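Local atomic coordinates of lipoprotein NlpE (Escherichia coli, PDB entry 2Z4I), a protein that activates the Cpx envelope stress pathway from the outer membrane and is involved in copper homeostasis and in the adhesion of cells to hydrophobic surfaces. Residues G131-M136 / F151-N156; L41-D46 / D76-T81. The protein carries 1 engineered substitution. All coordinates share one frame; numbering follows the deposited sequence.

In the fold
The two contacts sit at opposite ends of an elongated chain, their centres about 67 Å apart and their nearest atoms about 52 Å apart, so neither touches the other. Contact 2 comes first in sequence and closes before contact 1 begins. It belongs to the N-terminal domain, where strands 34-43 and 77-82 of one antiparallel seven-stranded sheet face each other across the barrel interior. Contact 1 lies in the C-terminal OB domain, between strand 127-135 and the turn that leads from strand 150-152 into helix 157-167. Each therefore lies wholly within its own domain. A flexible linker joins the two domains; the protein is probably a monomer in vivo but can form domain-swapped dimers.

Contact 1. Residues G131-M136 / F151-N156; sequences GMYFYM and FMVANN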
loop_
_atom_site.group_PDB
_atom_site.type_symbol
_atom_site.label_atom_id
_atom_site.label_comp_id
_atom_site.label_asym_id
_atom_site.label_seq_id
_atom_site.Cartn_x
_atom_site.Cartn_y
_atom_site.Cartn_z
ATOM N N GLY A 131 28.076 3.246 0.093
ATOM C CA GLY A 131 28.702 3.941 -1.014
ATOM C C GLY A 131 30.040 4.540 -0.658
ATOM O O GLY A 131 30.443 4.512 0.511
HETATM N N MSE A 132 30.737 5.065 -1.665
HETATM C CA MSE A 132 32.022 5.699 -1.438
HETATM C C MSE A 132 31.753 7.185 -1.237
HETATM O O MSE A 132 31.421 7.893 -2.183
HETATM C CB MSE A 132 32.952 5.486 -2.637
HETATM C CG MSE A 132 33.352 4.025 -2.919
HETATM SE SE MSE A 132 34.112 3.022 -1.419
HETATM C CE MSE A 132 35.575 4.175 -0.938
ATOM N N TYR A 133 31.875 7.648 0.003
ATOM C CA TYR A 133 31.632 9.050 0.334
ATOM C C TYR A 133 32.887 9.871 0.112
ATOM O O TYR A 133 33.993 9.419 0.406
ATOM C CB TYR A 133 31.213 9.186 1.797
ATOM C CG TYR A 133 30.895 10.604 2.241
ATOM C CD1 TYR A 133 29.634 11.157 2.023
ATOM C CD2 TYR A 133 31.852 11.385 2.898
ATOM C CE1 TYR A 133 29.331 12.446 2.450
ATOM C CE2 TYR A 133 31.556 12.680 3.329
ATOM C CZ TYR A 133 30.292 13.203 3.100
ATOM O OH TYR A 133 29.983 14.481 3.523
ATOM N N PHE A 134 32.706 11.085 -0.394
ATOM C CA PHE A 134 33.822 11.978 -0.659
ATOM C C PHE A 134 33.409 13.425 -0.463
ATOM O O PHE A 134 32.463 13.901 -1.079
ATOM C CB PHE A 134 34.327 11.777 -2.085
ATOM C CG PHE A 134 35.423 12.717 -2.470
ATOM C CD1 PHE A 134 35.161 13.815 -3.285
ATOM C CD2 PHE A 134 36.718 12.522 -1.999
ATOM C CE1 PHE A 134 36.181 14.712 -3.629
ATOM C CE2 PHE A 134 37.746 13.410 -2.335
ATOM C CZ PHE A 134 37.477 14.509 -3.152
ATOM N N TYR A 135 34.127 14.126 0.400
ATOM C CA TYR A 135 33.816 15.516 0.665
ATOM C C TYR A 135 35.012 16.408 0.371
ATOM O O TYR A 135 36.160 16.034 0.631
ATOM C CB TYR A 135 33.404 15.684 2.120
ATOM C CG TYR A 135 33.129 17.115 2.498
ATOM C CD1 TYR A 135 32.023 17.785 1.987
ATOM C CD2 TYR A 135 33.981 17.804 3.358
ATOM C CE1 TYR A 135 31.772 19.095 2.320
ATOM C CE2 TYR A 135 33.742 19.118 3.698
ATOM C CZ TYR A 135 32.633 19.759 3.176
ATOM O OH TYR A 135 32.375 21.069 3.517
HETATM N N MSE A 136 34.741 17.591 -0.165
HETATM C CA MSE A 136 35.803 18.532 -0.483
HETATM C C MSE A 136 35.260 19.859 -0.972
HETATM O O MSE A 136 34.526 19.908 -1.961
HETATM C CB MSE A 136 36.722 17.961 -1.551
HETATM C CG MSE A 136 37.757 18.957 -2.018
HETATM SE SE MSE A 136 38.869 18.264 -3.424
HETATM C CE MSE A 136 37.624 18.404 -4.913
ATOM N N PHE A 151 25.364 10.355 -6.290
ATOM C CA PHE A 151 24.528 11.495 -5.923
ATOM C C PHE A 151 25.209 12.451 -4.965
ATOM O O PHE A 151 26.257 12.138 -4.396
ATOM C CB PHE A 151 23.234 11.032 -5.267
ATOM C CG PHE A 151 22.975 9.576 -5.402
ATOM C CD1 PHE A 151 23.483 8.684 -4.474
ATOM C CD2 PHE A 151 22.201 9.091 -6.455
ATOM C CE1 PHE A 151 23.223 7.316 -4.580
ATOM C CE2 PHE A 151 21.928 7.715 -6.582
ATOM C CZ PHE A 151 22.443 6.824 -5.636
HETATM N N MSE A 152 24.602 13.623 -4.794
HETATM C CA MSE A 152 25.118 14.623 -3.869
HETATM C C MSE A 152 24.544 14.356 -2.478
HETATM O O MSE A 152 23.396 13.924 -2.341
HETATM C CB MSE A 152 24.709 16.014 -4.309
HETATM C CG MSE A 152 25.501 16.567 -5.459
HETATM SE SE MSE A 152 24.615 18.158 -6.082
HETATM C CE MSE A 152 23.687 17.345 -7.572
ATOM N N VAL A 153 25.330 14.618 -1.447
ATOM C CA VAL A 153 24.874 14.377 -0.092
ATOM C C VAL A 153 24.694 15.704 0.629
ATOM O O VAL A 153 25.623 16.496 0.725
ATOM C CB VAL A 153 25.884 13.475 0.661
ATOM C CG1 VAL A 153 25.368 13.135 2.036
ATOM C CG2 VAL A 153 26.120 12.212 -0.133
ATOM N N ALA A 154 23.487 15.950 1.121
ATOM C CA ALA A 154 23.196 17.191 1.828
ATOM C C ALA A 154 24.291 17.453 2.853
ATOM O O ALA A 154 24.669 16.550 3.601
ATOM C CB ALA A 154 21.838 17.100 2.525
ATOM N N ASN A 155 24.806 18.681 2.880
ATOM C CA ASN A 155 25.851 19.024 3.832
ATOM C C ASN A 155 25.427 18.676 5.229
ATOM O O ASN A 155 24.290 18.921 5.609
ATOM C CB ASN A 155 26.174 20.510 3.783
ATOM C CG ASN A 155 27.036 20.860 2.622
ATOM O OD1 ASN A 155 26.638 20.689 1.471
ATOM N ND2 ASN A 155 28.238 21.336 2.906
ATOM N N ASN A 156 26.355 18.099 5.983
ATOM C CA ASN A 156 26.117 17.727 7.369
ATOM C C ASN A 156 27.458 17.737 8.087
ATOM O O ASN A 156 28.282 16.840 7.917
ATOM C CB ASN A 156 25.494 16.347 7.453
ATOM C CG ASN A 156 25.179 15.957 8.862
ATOM O OD1 ASN A 156 26.066 15.612 9.635
ATOM N ND2 ASN A 156 23.911 16.033 9.221
HETATM O O HOH W 1 27.321 15.883 3.872
#
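Tyr133 meets Val153 on the buried side of this contact. Val153 lies near the plane of the phenol ring, at its edge, with CE1 of Tyr133 4.0 Å from CB of Val153; both methyls lie around the same ring carbon. With CG anti to the backbone N (chi1 -178°), the ring of Tyr133 reaches out from the strand toward segment 151-156 until its CE1 edge meets Val153. A branched aliphatic residue suits this spot, since its compact, rigid isopropyl group fits against the aromatic rim without needing a polar partner.

The phenol's outer end is handled differently. Tyr133 OH donates to a water at 3.0 Å, and that water in turn donates to Ala154 O over 2.7 Å, so one molecule bridges the hydroxyl and the backbone of the turn. Tyrosine thus combines a greasy ring with a polar tip. Tyr163 of helix 157-167 packs edge-to-face on the same ring.

Towards solvent the fit is looser. Tyr135 OH and Asn155 ND2 are 4.2 Å apart, a loose contact, and the planes of ring and amide stand 85° to each other; Asn155 is exposed, so its polar amide can face water. Just beyond, Asn156 occupies the N-cap position of helix 157-167, its OD1 accepting from Leu159 N, a classic role for an asparagine side chain. No direct hydrogen bond joins the two segments. Residues 151-156 connect strand 150-152 to helix 157-167 and pack on strand 127-135, consistent with the OB fold, in which a helix typically follows the third strand.

Contact 2. Residues L41-D46 / D76-T81; sequences LFLEKD and DKLVLT
This is a buried, wholly apolar contact across the interior of the N-terminal barrel, between strands 34-43 and 77-82, which are not neighbours in the sheet: strands 48-56 and 64-72 come between them. Four leucines carry it, two from each strand, and all four direct their CB atoms at the opposing segment. The backbones stay well apart, the nearest CA atoms, those of Leu43 and Leu80, being 9.8 Å from each other, so side chains alone span the gap and no hydrogen bond crosses it.

The leucines pair off tip to tip. Leu41 presents its two methyls to a single methyl of Leu80: CD1 and CD2 of Leu41 each lie 3.9 Å from CD2 of Leu80. In the other pair a single methyl from each side makes the approach, with CD1 of Leu43 3.7 Å from CD2 of Leu78. Leu78 has CG anti to its backbone N (chi1 -171°) and, with chi2 69° for CD1, CD2 is the branch that extends the chain and leads toward Leu43 CD1. In Leu43 CG lies anti to the carbonyl carbon (chi1 -68°) and CD1 continues the extended chain.

Leucine suits these sites because its fork of methyls is long enough for methyls from two non-adjacent strands to meet and has no polar atom to satisfy there. Trp71 of strand 64-72 borders Leu43, Leu78 and Leu80, while Trp49 of strand 48-56 touches Leu43 and Leu80, so aromatic rings from the intervening strands help enclose the cluster. Leucines meeting from strands across an antiparallel meander curled into a barrel are what the core of a small up-and-down beta-barrel looks like, in line with this domain's place in the calycin clan.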
loop_
_atom_site.group_PDB
_atom_site.type_symbol
_atom_site.label_atom_id
_atom_site.label_comp_id
_atom_site.label_asym_id
_atom_site.label_seq_id
_atom_site.Cartn_x
_atom_site.Cartn_y
_atom_site.Cartn_z
ATOM N N LEU A 41 -27.343 -6.233 4.243
ATOM C CA LEU A 41 -28.414 -7.220 4.219
ATOM C C LEU A 41 -28.941 -7.386 5.626
ATOM O O LEU A 41 -28.163 -7.510 6.576
ATOM C CB LEU A 41 -27.889 -8.556 3.694
ATOM C CG LEU A 41 -28.770 -9.796 3.857
ATOM C CD1 LEU A 41 -30.113 -9.595 3.184
ATOM C CD2 LEU A 41 -28.058 -10.992 3.246
ATOM N N PHE A 42 -30.268 -7.383 5.750
ATOM C CA PHE A 42 -30.927 -7.506 7.041
ATOM C C PHE A 42 -31.864 -8.694 7.068
ATOM O O PHE A 42 -32.851 -8.746 6.319
ATOM C CB PHE A 42 -31.715 -6.240 7.331
ATOM C CG PHE A 42 -30.865 -5.019 7.458
ATOM C CD1 PHE A 42 -30.464 -4.562 8.702
ATOM C CD2 PHE A 42 -30.444 -4.334 6.333
ATOM C CE1 PHE A 42 -29.655 -3.437 8.823
ATOM C CE2 PHE A 42 -29.634 -3.213 6.450
ATOM C CZ PHE A 42 -29.242 -2.767 7.701
ATOM N N LEU A 43 -31.560 -9.648 7.938
ATOM C CA LEU A 43 -32.394 -10.833 8.049
ATOM C C LEU A 43 -33.322 -10.670 9.227
ATOM O O LEU A 43 -32.886 -10.607 10.370
ATOM C CB LEU A 43 -31.526 -12.085 8.201
ATOM C CG LEU A 43 -30.724 -12.413 6.933
ATOM C CD1 LEU A 43 -29.942 -13.690 7.121
ATOM C CD2 LEU A 43 -31.673 -12.553 5.765
ATOM N N GLU A 44 -34.613 -10.603 8.939
ATOM C CA GLU A 44 -35.593 -10.407 9.981
ATOM C C GLU A 44 -36.221 -11.672 10.567
ATOM O O GLU A 44 -36.307 -12.725 9.922
ATOM C CB GLU A 44 -36.676 -9.454 9.476
ATOM C CG GLU A 44 -36.108 -8.136 8.979
ATOM C CD GLU A 44 -35.184 -7.491 9.995
ATOM O OE1 GLU A 44 -35.678 -6.849 10.946
ATOM O OE2 GLU A 44 -33.953 -7.643 9.846
ATOM N N LYS A 45 -36.658 -11.533 11.817
ATOM C CA LYS A 45 -37.286 -12.599 12.578
ATOM C C LYS A 45 -38.485 -13.191 11.845
ATOM O O LYS A 45 -38.728 -14.398 11.904
ATOM C CB LYS A 45 -37.716 -12.057 13.940
ATOM N N ASP A 46 -39.230 -12.342 11.150
ATOM C CA ASP A 46 -40.400 -12.809 10.438
ATOM C C ASP A 46 -40.065 -13.378 9.068
ATOM O O ASP A 46 -40.858 -13.264 8.135
ATOM C CB ASP A 46 -41.431 -11.680 10.317
ATOM C CG ASP A 46 -40.909 -10.495 9.538
ATOM O OD1 ASP A 46 -39.680 -10.279 9.555
ATOM O OD2 ASP A 46 -41.723 -9.772 8.921
ATOM N N ASP A 76 -26.149 -24.609 6.256
ATOM C CA ASP A 76 -25.292 -23.446 6.266
ATOM C C ASP A 76 -25.714 -22.494 5.161
ATOM O O ASP A 76 -25.470 -21.292 5.234
ATOM C CB ASP A 76 -23.859 -23.887 6.031
ATOM C CG ASP A 76 -22.873 -22.864 6.481
ATOM O OD1 ASP A 76 -22.871 -22.559 7.696
ATOM O OD2 ASP A 76 -22.107 -22.363 5.630
ATOM N N LYS A 77 -26.340 -23.052 4.131
ATOM C CA LYS A 77 -26.786 -22.267 2.997
ATOM C C LYS A 77 -27.912 -21.334 3.406
ATOM O O LYS A 77 -28.496 -21.476 4.474
ATOM C CB LYS A 77 -27.260 -23.186 1.867
ATOM C CG LYS A 77 -26.286 -24.293 1.528
ATOM C CD LYS A 77 -24.959 -23.758 1.035
ATOM C CE LYS A 77 -23.925 -24.882 0.898
ATOM N NZ LYS A 77 -24.414 -26.048 0.087
ATOM N N LEU A 78 -28.203 -20.380 2.532
ATOM C CA LEU A 78 -29.244 -19.392 2.750
ATOM C C LEU A 78 -29.751 -19.014 1.362
ATOM O O LEU A 78 -28.971 -18.684 0.472
ATOM C CB LEU A 78 -28.643 -18.174 3.447
ATOM C CG LEU A 78 -29.573 -17.082 3.964
ATOM C CD1 LEU A 78 -30.373 -17.588 5.136
ATOM C CD2 LEU A 78 -28.745 -15.886 4.391
ATOM N N VAL A 79 -31.056 -19.075 1.170
ATOM C CA VAL A 79 -31.623 -18.739 -0.114
ATOM C C VAL A 79 -32.570 -17.567 0.001
ATOM O O VAL A 79 -33.601 -17.650 0.671
ATOM C CB VAL A 79 -32.388 -19.915 -0.684
ATOM C CG1 VAL A 79 -33.055 -19.504 -1.977
ATOM C CG2 VAL A 79 -31.449 -21.079 -0.901
ATOM N N LEU A 80 -32.222 -16.472 -0.656
ATOM C CA LEU A 80 -33.046 -15.278 -0.625
ATOM C C LEU A 80 -33.924 -15.162 -1.859
ATOM O O LEU A 80 -33.414 -15.068 -2.983
ATOM C CB LEU A 80 -32.167 -14.035 -0.528
ATOM C CG LEU A 80 -31.758 -13.549 0.856
ATOM C CD1 LEU A 80 -31.423 -14.713 1.753
ATOM C CD2 LEU A 80 -30.565 -12.619 0.703
ATOM N N THR A 81 -35.236 -15.161 -1.641
ATOM C CA THR A 81 -36.225 -15.021 -2.710
ATOM C C THR A 81 -36.787 -13.606 -2.576
ATOM O O THR A 81 -37.439 -13.289 -1.573
ATOM C CB THR A 81 -37.381 -16.018 -2.528
ATOM O OG1 THR A 81 -36.846 -17.329 -2.290
ATOM C CG2 THR A 81 -38.278 -16.033 -3.769
#